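Local coordinates for uncharacterized protein YobA (Bacillus subtilis subsp. subtilis str. 168, PDB 4QY7), which is of unknown function but is probably exported and folds as an OB-fold, a small beta barrel that in many other proteins binds oligonucleotides or oligosaccharides, at residues T4-L9 against K71-T76; I50-L55 against S80-A85. All blocks are in the same frame, centred on the assembly; numbering follows the deposited sequence.

Contact 1 of 2, residues T4-L9 against K71-T76; sequences TKMQSL and KVWFHT
Gln7 N donates to Phe74 O at 2.8 Å, and Phe74 N returns a bond to Gln7 O. The reciprocal bonds between Leu9 and Val72 repeat this scheme, while Ser8 and Trp73 between them form a non-hydrogen-bonded pair in which Ser8 CA comes 3.0 Å from Val72 O. The segments 7-9 and 71-74 run antiparallel, with axis directions 156° apart. Alternation then sorts the side chains. On the face of Gln7, Leu9, Val72 and Phe74, the phenyl group is the common partner: chi1 of 57° places Phe74 CG between its backbone N and carbonyl carbon, and the ring comes to lie beside the facing strand. Gln7 CB sits over one face, offset toward the rim, a CH-pi contact 3.9 Å from the centroid of the Phe74 ring. Leu9 CD2 meets Phe74 CE1 obliquely at 3.6 Å, and Leu9 CG rests beside Val72 CG2. Beyond the ring, the Gln7 amide reaches past the end of the pairing: Gln7 NE2 bonds to His75 O at 3.0 Å, roughly within the amide plane, while OE1 takes Arg77 NH1, so both ends of the amide are held. The face of Ser8 and Trp73 shows a second CH-pi contact, Ser8 CB over the five-membered ring. Just before strand 7-9, the selenomethionine Met6 lays SE over the His75 imidazole, 4.3 Å from its centroid, and Met6 CE touches Trp73 CB at 3.7 Å. A water joins Lys5 O to His75 ND1. Strand 89-92 lies along the other edge of strand 69-74, with backbone bonds from Lys71 to Glu91 and from Trp73 to Lys89, whose charge also makes a cation-pi contact with the indole.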
# COMPACT_ATOMS: atom_id res chain seq x y z
N THR A 4 -9.74 6.05 -19.59
CA THR A 4 -10.01 5.20 -18.42
C THR A 4 -9.54 5.94 -17.17
O THR A 4 -8.37 6.27 -17.09
CB THR A 4 -9.32 3.84 -18.56
OG1 THR A 4 -9.61 3.30 -19.85
CG2 THR A 4 -9.75 2.85 -17.47
N LYS A 5 -10.46 6.22 -16.23
CA LYS A 5 -10.15 6.94 -15.00
C LYS A 5 -9.72 5.95 -13.91
O LYS A 5 -10.54 5.13 -13.49
CB LYS A 5 -11.37 7.77 -14.55
N MSE A 6 -8.44 6.01 -13.48
CA MSE A 6 -7.97 5.11 -12.42
C MSE A 6 -8.01 5.81 -11.08
O MSE A 6 -7.81 7.03 -11.01
CB MSE A 6 -6.54 4.62 -12.70
CG MSE A 6 -6.48 3.41 -13.64
SE MSE A 6 -4.83 2.44 -13.31
CE MSE A 6 -3.60 3.71 -13.96
N GLN A 7 -8.23 5.03 -10.03
CA GLN A 7 -8.21 5.57 -8.68
C GLN A 7 -6.79 5.61 -8.17
O GLN A 7 -5.93 4.88 -8.67
CB GLN A 7 -9.02 4.69 -7.74
CG GLN A 7 -10.44 4.48 -8.17
CD GLN A 7 -11.20 3.86 -7.03
OE1 GLN A 7 -11.24 4.41 -5.92
NE2 GLN A 7 -11.77 2.70 -7.26
N SER A 8 -6.56 6.40 -7.14
CA SER A 8 -5.24 6.44 -6.53
C SER A 8 -5.34 6.68 -5.03
O SER A 8 -6.34 7.22 -4.54
CB SER A 8 -4.39 7.56 -7.13
OG SER A 8 -4.91 8.86 -6.86
N LEU A 9 -4.28 6.29 -4.32
CA LEU A 9 -4.18 6.60 -2.90
C LEU A 9 -2.74 6.66 -2.49
O LEU A 9 -1.89 6.07 -3.15
CB LEU A 9 -4.98 5.61 -2.03
CG LEU A 9 -4.56 4.15 -2.05
CD1 LEU A 9 -3.49 3.89 -0.98
CD2 LEU A 9 -5.77 3.22 -1.73
N LYS A 71 2.47 6.79 -3.98
CA LYS A 71 1.13 6.93 -4.56
C LYS A 71 0.92 5.71 -5.42
O LYS A 71 1.79 5.40 -6.24
CB LYS A 71 1.03 8.20 -5.39
CG LYS A 71 -0.39 8.48 -5.86
CD LYS A 71 -0.45 9.92 -6.39
CE LYS A 71 -1.81 10.33 -6.83
NZ LYS A 71 -1.76 11.67 -7.49
N VAL A 72 -0.22 5.02 -5.29
CA VAL A 72 -0.51 3.85 -6.12
C VAL A 72 -1.73 4.14 -6.95
O VAL A 72 -2.60 4.92 -6.49
CB VAL A 72 -0.72 2.56 -5.28
CG1 VAL A 72 0.55 2.24 -4.48
CG2 VAL A 72 -1.93 2.67 -4.35
N TRP A 73 -1.83 3.47 -8.12
CA TRP A 73 -2.97 3.59 -9.03
C TRP A 73 -3.60 2.24 -9.24
O TRP A 73 -2.88 1.24 -9.36
CB TRP A 73 -2.59 4.18 -10.38
CG TRP A 73 -2.38 5.65 -10.34
CD1 TRP A 73 -3.30 6.63 -10.62
CD2 TRP A 73 -1.18 6.33 -9.96
NE1 TRP A 73 -2.74 7.87 -10.43
CE2 TRP A 73 -1.43 7.71 -10.06
CE3 TRP A 73 0.09 5.89 -9.57
CZ2 TRP A 73 -0.45 8.66 -9.77
CZ3 TRP A 73 1.05 6.84 -9.27
CH2 TRP A 73 0.78 8.20 -9.38
N PHE A 74 -4.95 2.20 -9.26
CA PHE A 74 -5.65 0.93 -9.38
C PHE A 74 -7.06 1.15 -9.91
O PHE A 74 -7.55 2.28 -9.84
CB PHE A 74 -5.72 0.24 -8.00
CG PHE A 74 -6.38 1.09 -6.94
CD1 PHE A 74 -5.65 2.00 -6.18
CD2 PHE A 74 -7.73 0.94 -6.64
CE1 PHE A 74 -6.28 2.83 -5.26
CE2 PHE A 74 -8.35 1.76 -5.71
CZ PHE A 74 -7.61 2.68 -4.99
N HIS A 75 -7.69 0.11 -10.44
CA HIS A 75 -9.05 0.27 -10.95
C HIS A 75 -10.09 0.25 -9.82
O HIS A 75 -10.93 1.15 -9.73
CB HIS A 75 -9.37 -0.81 -11.98
CG HIS A 75 -8.50 -0.69 -13.19
ND1 HIS A 75 -8.62 0.39 -14.07
CD2 HIS A 75 -7.48 -1.47 -13.60
CE1 HIS A 75 -7.69 0.21 -14.99
NE2 HIS A 75 -6.98 -0.91 -14.75
N THR A 76 -10.04 -0.79 -8.97
CA THR A 76 -11.01 -0.94 -7.88
C THR A 76 -10.45 -1.60 -6.67
O THR A 76 -9.44 -2.30 -6.75
CB THR A 76 -12.19 -1.79 -8.39
OG1 THR A 76 -13.24 -1.75 -7.42
CG2 THR A 76 -11.82 -3.24 -8.64
O HOH W 1 -11.13 2.16 -13.40

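Contact 2 of 2, residues I50-L55 against S80-A85; sequences IVIVGL and SNPPSA
Pro82 leans on Ile50 with one edge of its ring. Its CB lies 3.4 Å from Ile50 O; one atom further out, CG packs against Ile50 CG2 at 3.8 Å and approaches Ile52 CD1 more loosely at 4.3 Å. Ile50 and Pro82 thus lie side by side and point the same way, an arrangement in which CG2 takes part because it stands anti to the backbone N of Ile50. Met43 of helix 39-45 touches both side chains. The peptide bond before Pro82 is cis, and Pro83 follows with its CD also 3.4 Å from Ile50 O. From there the chain enters a parallel pairing, the junction of the third and fifth strands that helps close the barrel of an OB-fold, whose other neighbours in this sheet run antiparallel. Ile52 is gripped at both its backbone polar atoms: its N donates to Pro83 O and its O accepts from Ala85 N, and Gly54 N then reaches Ala85 O at 2.9 Å. Ile52 CB and Ser84 CB meet on one face of the sheet, whereas Val53 and Ala85 direct theirs to the other. Within the 80-85 segment two consecutive hydrogen bonds link side chains and backbone: Ser84 OG donates to Ser80 OG at 2.6 Å, and Ser80 OG in turn donates to Pro82 O at 2.7 Å.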
# COMPACT_ATOMS: atom_id res chain seq x y z
N ILE A 50 -5.08 1.03 6.83
CA ILE A 50 -4.20 0.08 6.17
C ILE A 50 -4.78 -0.27 4.83
O ILE A 50 -6.01 -0.42 4.70
CB ILE A 50 -4.06 -1.24 6.98
CG1 ILE A 50 -3.36 -1.03 8.29
CG2 ILE A 50 -3.36 -2.38 6.18
CD1 ILE A 50 -3.96 -1.88 9.28
N VAL A 51 -3.91 -0.45 3.84
CA VAL A 51 -4.28 -0.90 2.50
C VAL A 51 -3.29 -1.98 2.10
O VAL A 51 -2.07 -1.79 2.32
CB VAL A 51 -4.29 0.24 1.45
CG1 VAL A 51 -4.78 -0.29 0.10
CG2 VAL A 51 -5.13 1.42 1.92
N ILE A 52 -3.76 -3.06 1.50
CA ILE A 52 -2.88 -4.10 1.01
C ILE A 52 -2.83 -3.92 -0.50
O ILE A 52 -3.87 -3.90 -1.12
CB ILE A 52 -3.42 -5.48 1.44
CG1 ILE A 52 -3.37 -5.58 3.00
CG2 ILE A 52 -2.60 -6.61 0.77
CD1 ILE A 52 -4.10 -6.58 3.56
N VAL A 53 -1.65 -3.78 -1.09
CA VAL A 53 -1.54 -3.61 -2.53
C VAL A 53 -0.86 -4.83 -3.15
O VAL A 53 0.22 -5.22 -2.75
CB VAL A 53 -0.86 -2.29 -2.96
CG1 VAL A 53 -1.71 -1.08 -2.52
CG2 VAL A 53 0.57 -2.17 -2.42
N GLY A 54 -1.56 -5.49 -4.05
CA GLY A 54 -1.02 -6.61 -4.77
C GLY A 54 -0.07 -6.11 -5.84
O GLY A 54 -0.42 -5.20 -6.60
N LEU A 55 1.12 -6.73 -5.94
CA LEU A 55 2.16 -6.29 -6.89
C LEU A 55 2.34 -7.20 -8.12
O LEU A 55 3.28 -6.94 -8.90
CB LEU A 55 3.49 -6.24 -6.10
CG LEU A 55 3.51 -5.34 -4.86
CD1 LEU A 55 4.80 -5.51 -4.08
CD2 LEU A 55 3.26 -3.88 -5.23
N SER A 80 -12.68 -6.30 0.96
CA SER A 80 -11.91 -6.88 2.03
C SER A 80 -11.68 -5.84 3.12
O SER A 80 -11.83 -4.63 2.87
CB SER A 80 -10.57 -7.38 1.48
OG SER A 80 -9.74 -6.32 1.04
N ASN A 81 -11.35 -6.31 4.30
CA ASN A 81 -11.01 -5.43 5.44
C ASN A 81 -9.73 -5.96 6.05
O ASN A 81 -9.75 -7.03 6.66
CB ASN A 81 -12.14 -5.40 6.46
CG ASN A 81 -11.91 -4.38 7.55
OD1 ASN A 81 -10.81 -3.83 7.70
ND2 ASN A 81 -12.95 -4.10 8.33
N PRO A 82 -8.61 -5.27 5.92
CA PRO A 82 -8.42 -3.98 5.23
C PRO A 82 -8.69 -4.05 3.74
O PRO A 82 -8.56 -5.11 3.13
CB PRO A 82 -6.93 -3.66 5.44
CG PRO A 82 -6.45 -4.56 6.49
CD PRO A 82 -7.35 -5.76 6.51
N PRO A 83 -8.98 -2.91 3.11
CA PRO A 83 -9.15 -2.92 1.66
C PRO A 83 -7.87 -3.35 0.98
O PRO A 83 -6.77 -3.20 1.52
CB PRO A 83 -9.50 -1.46 1.30
CG PRO A 83 -9.34 -0.68 2.50
CD PRO A 83 -9.10 -1.56 3.69
N SER A 84 -8.02 -3.93 -0.18
CA SER A 84 -6.91 -4.39 -0.96
C SER A 84 -7.15 -4.09 -2.42
O SER A 84 -8.30 -3.90 -2.84
CB SER A 84 -6.70 -5.88 -0.75
OG SER A 84 -7.94 -6.56 -0.88
N ALA A 85 -6.06 -3.94 -3.17
CA ALA A 85 -6.22 -3.70 -4.60
C ALA A 85 -5.03 -4.16 -5.36
O ALA A 85 -3.90 -4.02 -4.86
CB ALA A 85 -6.43 -2.21 -4.85

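Overall arrangement
From the N terminus the chain lays down residues 4-9, turns through strand 20-24 and helix 39-45, and enters strand 50-54 before returning as 71-76 to close contact 1 over 61 intervening residues. Residues 80-85 then come back to 50-55, closing contact 2 over 24. The segments alternate, so the two loops cross rather than nest, as the strand order of an OB-fold demands. Contact 1 pairs the first strand with the fourth, and contact 2 pairs the third with the fifth. The contacts also pack on each other: Leu9 against Val51, Val72 against Val53, and both Phe74 and Thr76 against Ala85.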